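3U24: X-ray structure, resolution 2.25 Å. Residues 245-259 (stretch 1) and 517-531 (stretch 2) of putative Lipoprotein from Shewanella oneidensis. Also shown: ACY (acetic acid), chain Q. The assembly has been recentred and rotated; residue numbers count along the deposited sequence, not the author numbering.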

# COMPACT_ATOMS: atom_id res chain seq x y z
N LEU A 245 -17.80 9.10 7.29
CA LEU A 245 -16.51 8.53 7.68
C LEU A 245 -15.59 8.31 6.47
O LEU A 245 -14.37 8.47 6.59
N TYR A 246 -16.19 8.00 5.33
CA TYR A 246 -15.41 7.64 4.15
C TYR A 246 -14.72 8.89 3.64
O TYR A 246 -13.51 8.87 3.43
N GLU A 247 -15.46 9.97 3.50
CA GLU A 247 -14.87 11.24 3.11
C GLU A 247 -13.78 11.72 4.08
O GLU A 247 -12.74 12.22 3.64
N GLN A 248 -14.01 11.60 5.39
CA GLN A 248 -13.01 12.05 6.35
C GLN A 248 -11.79 11.14 6.19
O GLN A 248 -10.65 11.65 6.14
N LYS A 249 -11.97 9.82 6.09
CA LYS A 249 -10.82 8.91 5.95
C LYS A 249 -10.04 9.19 4.66
O LYS A 249 -8.81 9.15 4.64
N PHE A 250 -10.78 9.41 3.59
CA PHE A 250 -10.22 9.73 2.29
C PHE A 250 -9.41 11.00 2.42
O PHE A 250 -8.28 11.00 1.98
N ALA A 251 -9.91 12.04 3.08
CA ALA A 251 -9.10 13.27 3.24
C ALA A 251 -7.81 13.00 4.02
O ALA A 251 -6.76 13.46 3.59
N PHE A 252 -7.85 12.22 5.11
CA PHE A 252 -6.66 11.99 5.93
C PHE A 252 -5.64 11.06 5.26
O PHE A 252 -4.43 11.34 5.30
N ASP A 253 -6.11 9.99 4.63
CA ASP A 253 -5.22 8.99 4.04
C ASP A 253 -4.65 9.46 2.70
O ASP A 253 -3.45 9.28 2.45
N ILE A 254 -5.49 10.00 1.81
CA ILE A 254 -5.08 10.31 0.43
C ILE A 254 -4.60 11.76 0.30
O ILE A 254 -3.65 12.05 -0.40
N GLN A 255 -5.25 12.66 1.01
CA GLN A 255 -4.93 14.07 0.98
C GLN A 255 -5.03 14.61 -0.42
O GLN A 255 -4.23 15.42 -0.85
N ALA A 256 -6.04 14.16 -1.12
CA ALA A 256 -6.35 14.62 -2.47
C ALA A 256 -6.90 16.04 -2.40
O ALA A 256 -7.40 16.52 -1.35
N GLY A 257 -6.82 16.67 -3.55
CA GLY A 257 -7.37 17.97 -3.80
C GLY A 257 -8.79 17.91 -4.30
O GLY A 257 -9.23 18.82 -4.98
N MSE A 258 -9.50 16.84 -3.99
CA MSE A 258 -10.94 16.73 -4.29
C MSE A 258 -11.59 15.78 -3.26
O MSE A 258 -10.86 15.13 -2.47
N THR A 259 -12.91 15.72 -3.23
CA THR A 259 -13.60 14.74 -2.36
C THR A 259 -13.63 13.36 -3.02
O THR A 259 -13.34 13.21 -4.22
N SER A 517 -10.96 -3.43 4.26
CA SER A 517 -10.27 -2.15 4.25
C SER A 517 -11.14 -1.11 3.52
O SER A 517 -12.09 -1.45 2.79
N GLN A 518 -10.81 0.15 3.75
CA GLN A 518 -11.52 1.28 3.18
C GLN A 518 -10.48 2.29 2.68
O GLN A 518 -9.39 2.41 3.31
N VAL A 519 -10.79 2.96 1.55
CA VAL A 519 -10.03 4.08 1.00
C VAL A 519 -8.73 3.67 0.29
O VAL A 519 -8.43 4.15 -0.81
N GLN A 520 -7.97 2.75 0.86
CA GLN A 520 -6.68 2.38 0.26
C GLN A 520 -6.79 2.03 -1.23
O GLN A 520 -5.90 2.35 -2.03
N LEU A 521 -7.90 1.41 -1.62
CA LEU A 521 -8.11 0.96 -3.02
C LEU A 521 -8.24 2.13 -3.97
O LEU A 521 -7.93 1.96 -5.14
N THR A 522 -8.69 3.29 -3.50
CA THR A 522 -8.75 4.48 -4.37
C THR A 522 -7.39 5.16 -4.64
O THR A 522 -7.28 6.02 -5.50
N SER A 523 -6.33 4.75 -3.93
CA SER A 523 -5.09 5.52 -3.90
C SER A 523 -4.46 5.60 -5.29
O SER A 523 -3.94 6.66 -5.70
N TYR A 524 -4.57 4.50 -6.02
CA TYR A 524 -3.93 4.38 -7.33
C TYR A 524 -4.50 5.39 -8.30
O TYR A 524 -3.75 6.16 -8.94
N TYR A 525 -5.82 5.41 -8.41
CA TYR A 525 -6.47 6.27 -9.38
C TYR A 525 -6.40 7.75 -8.94
O TYR A 525 -6.28 8.64 -9.76
N SER A 526 -6.57 7.98 -7.65
CA SER A 526 -6.55 9.32 -7.13
C SER A 526 -5.24 10.04 -7.44
O SER A 526 -5.25 11.12 -8.02
N GLY A 527 -4.12 9.42 -7.16
CA GLY A 527 -2.84 10.04 -7.49
C GLY A 527 -2.60 10.19 -8.98
O GLY A 527 -2.15 11.24 -9.44
N TYR A 528 -2.92 9.14 -9.75
CA TYR A 528 -2.87 9.22 -11.19
C TYR A 528 -3.67 10.40 -11.77
O TYR A 528 -3.16 11.17 -12.60
N ARG A 529 -4.89 10.56 -11.32
CA ARG A 529 -5.78 11.58 -11.88
C ARG A 529 -5.25 12.95 -11.52
O ARG A 529 -5.21 13.84 -12.37
N GLU A 530 -4.83 13.13 -10.26
CA GLU A 530 -4.30 14.45 -9.86
C GLU A 530 -3.02 14.82 -10.60
O GLU A 530 -2.85 15.95 -10.95
N ILE A 531 -2.13 13.86 -10.81
CA ILE A 531 -0.86 14.10 -11.52
C ILE A 531 -1.09 14.45 -13.00
O ILE A 531 -0.55 15.47 -13.51

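The most striking feature of this contact is V519, a β-branched residue with positive phi (76°), a conformation such residues seldom adopt. Its side chain (chi1 t) points toward the helix of stretch 1. V519 CG2 lies over one face of the Y246 ring, 3.9 Å from its centroid in a CH-pi contact, while V519 CG1 meets I254 CG1 at 3.7 Å, so a compact branched chain touches several helix residues.

Y246 (chi1 t) starts sideways, but its ring reaches across, and its OH comes 3.1 Å from T522 CG2. F250, also t, brings CE1 to 3.5 Å from T522 OG1 at the ring edge; that hydroxyl is satisfied by V519 O. I254 (m, m) sends CD1 to S523 CB at 3.7 Å and CG2 to S526 OG at 3.3 Å, small serines leaving room for the isoleucine.

The long K249 chain lets NZ donate to Q518 O (3.0 Å) while forming a salt bridge with D253 OD2 (2.7 Å). Q518 NE2 in turn donates to acetic acid O at 3.2 Å. E530 (m, t), within the helix of stretch 2, accepts at OE2 from G257 N (2.8 Å), in the loop after the helix of stretch 1; a CB on G257 would crowd that oxygen. Water 1 donates to E530 OE1 and Q255 O, both at 2.7 Å, and selenomethionine M258 lays CE 3.7 Å from E530 CG.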

# COMPACT_ATOMS: atom_id res chain seq x y z
CB LEU A 245 -16.68 7.25 8.50
CG LEU A 245 -17.33 7.41 9.88
CD1 LEU A 245 -17.59 6.04 10.50
CD2 LEU A 245 -16.48 8.27 10.81
CB TYR A 246 -16.28 7.00 3.08
CG TYR A 246 -15.48 6.38 1.95
CD1 TYR A 246 -15.07 7.15 0.88
CD2 TYR A 246 -15.16 5.04 1.95
CE1 TYR A 246 -14.36 6.62 -0.17
CE2 TYR A 246 -14.44 4.48 0.93
CZ TYR A 246 -14.04 5.30 -0.15
OH TYR A 246 -13.32 4.80 -1.22
CB GLU A 247 -15.93 12.31 2.98
CG GLU A 247 -16.90 12.11 1.81
CD GLU A 247 -16.28 12.42 0.45
OE1 GLU A 247 -15.07 12.79 0.38
OE2 GLU A 247 -16.98 12.26 -0.57
CB GLN A 248 -13.53 12.07 7.82
CG GLN A 248 -14.59 13.14 8.13
CD GLN A 248 -15.42 12.99 9.46
OE1 GLN A 248 -15.54 11.93 10.07
NE2 GLN A 248 -16.05 14.10 9.86
CB LYS A 249 -11.24 7.44 6.00
CG LYS A 249 -10.09 6.44 6.09
CD LYS A 249 -10.61 5.04 6.48
CE LYS A 249 -9.54 4.04 6.93
NZ LYS A 249 -8.54 3.75 5.90
CB PHE A 250 -11.35 9.85 1.26
CG PHE A 250 -10.90 10.17 -0.14
CD1 PHE A 250 -10.51 9.17 -0.99
CD2 PHE A 250 -10.92 11.48 -0.61
CE1 PHE A 250 -10.11 9.47 -2.30
CE2 PHE A 250 -10.53 11.78 -1.91
CZ PHE A 250 -10.09 10.78 -2.74
CB ALA A 251 -9.90 14.40 3.87
CB PHE A 252 -6.99 11.39 7.32
CG PHE A 252 -7.61 12.35 8.29
CD1 PHE A 252 -7.03 13.60 8.53
CD2 PHE A 252 -8.75 12.01 8.99
CE1 PHE A 252 -7.58 14.48 9.42
CE2 PHE A 252 -9.33 12.88 9.89
CZ PHE A 252 -8.75 14.13 10.10
CB ASP A 253 -5.97 7.66 3.78
CG ASP A 253 -6.34 6.92 5.06
OD1 ASP A 253 -5.94 7.36 6.16
OD2 ASP A 253 -7.02 5.84 4.96
CB ILE A 254 -6.27 10.08 -0.49
CG1 ILE A 254 -6.79 8.64 -0.37
CG2 ILE A 254 -5.94 10.39 -1.95
CD1 ILE A 254 -5.81 7.52 -0.73
CB GLN A 255 -3.56 14.36 1.62
CG GLN A 255 -3.46 14.02 3.08
CD GLN A 255 -2.15 14.48 3.70
OE1 GLN A 255 -1.23 13.66 3.91
NE2 GLN A 255 -2.06 15.75 4.02
CB ALA A 256 -7.41 13.73 -3.11
CB MSE A 258 -11.13 16.22 -5.71
CG MSE A 258 -10.70 14.78 -5.90
SE MSE A 258 -10.75 14.12 -7.78
CE MSE A 258 -8.88 14.33 -8.38
CB THR A 259 -15.07 15.13 -2.10
OG1 THR A 259 -15.76 15.05 -3.35
CG2 THR A 259 -15.19 16.55 -1.51
CB SER A 517 -8.94 -2.29 3.52
OG SER A 517 -9.17 -2.50 2.13
CB GLN A 518 -12.40 1.95 4.24
CG GLN A 518 -13.16 0.98 5.11
CD GLN A 518 -12.33 0.50 6.26
OE1 GLN A 518 -11.48 1.22 6.73
NE2 GLN A 518 -12.55 -0.72 6.70
CB VAL A 519 -9.82 5.18 2.08
CG1 VAL A 519 -8.85 6.22 1.62
CG2 VAL A 519 -11.16 5.85 2.39
CB GLN A 520 -6.00 1.28 1.10
CG GLN A 520 -4.55 0.94 0.69
CD GLN A 520 -4.48 0.16 -0.63
OE1 GLN A 520 -5.39 -0.59 -0.97
NE2 GLN A 520 -3.40 0.41 -1.40
CB LEU A 521 -9.33 0.04 -3.16
CG LEU A 521 -8.99 -1.44 -2.94
CD1 LEU A 521 -10.27 -2.25 -2.73
CD2 LEU A 521 -8.16 -1.97 -4.11
CB THR A 522 -9.70 5.56 -3.79
OG1 THR A 522 -9.08 6.15 -2.64
CG2 THR A 522 -11.06 4.97 -3.39
CB SER A 523 -4.11 4.99 -2.83
OG SER A 523 -3.70 3.66 -3.05
CB TYR A 524 -4.07 2.98 -7.89
CG TYR A 524 -3.72 1.92 -6.89
CD1 TYR A 524 -4.69 1.44 -6.00
CD2 TYR A 524 -2.43 1.41 -6.82
CE1 TYR A 524 -4.38 0.49 -5.06
CE2 TYR A 524 -2.10 0.45 -5.87
CZ TYR A 524 -3.07 -0.00 -5.01
OH TYR A 524 -2.81 -0.94 -4.06
CB TYR A 525 -7.91 5.86 -9.56
CG TYR A 525 -8.67 6.67 -10.55
CD1 TYR A 525 -8.34 6.65 -11.89
CD2 TYR A 525 -9.74 7.44 -10.15
CE1 TYR A 525 -9.04 7.41 -12.81
CE2 TYR A 525 -10.48 8.17 -11.06
CZ TYR A 525 -10.12 8.13 -12.38
OH TYR A 525 -10.83 8.92 -13.25
CB SER A 526 -6.80 9.30 -5.65
OG SER A 526 -6.64 10.61 -5.15
CB TYR A 528 -3.35 7.91 -11.78
CG TYR A 528 -3.74 7.97 -13.24
CD1 TYR A 528 -2.81 8.26 -14.22
CD2 TYR A 528 -5.04 7.68 -13.63
CE1 TYR A 528 -3.16 8.27 -15.56
CE2 TYR A 528 -5.41 7.71 -14.96
CZ TYR A 528 -4.47 8.01 -15.92
OH TYR A 528 -4.87 8.04 -17.23
CB ARG A 529 -7.22 11.40 -11.36
CG ARG A 529 -8.33 11.97 -12.25
CD ARG A 529 -8.38 11.38 -13.67
NE ARG A 529 -7.93 12.35 -14.68
CZ ARG A 529 -7.76 12.09 -15.98
NH1 ARG A 529 -8.03 10.89 -16.52
NH2 ARG A 529 -7.33 13.06 -16.77
CB GLU A 530 -4.07 14.57 -8.34
CG GLU A 530 -5.32 14.80 -7.51
CD GLU A 530 -4.98 15.20 -6.07
OE1 GLU A 530 -4.62 14.32 -5.28
OE2 GLU A 530 -5.03 16.40 -5.73
CB ILE A 531 0.13 12.91 -11.39
CG1 ILE A 531 0.57 12.74 -9.94
CG2 ILE A 531 1.36 13.12 -12.27
CD1 ILE A 531 1.34 11.45 -9.66
C ACY Q . -10.00 -0.81 9.27
O ACY Q . -10.39 -1.89 8.74
OXT ACY Q . -9.77 0.25 8.60
CH3 ACY Q . -9.75 -0.79 10.74
O HOH W 1 -2.97 15.11 -3.27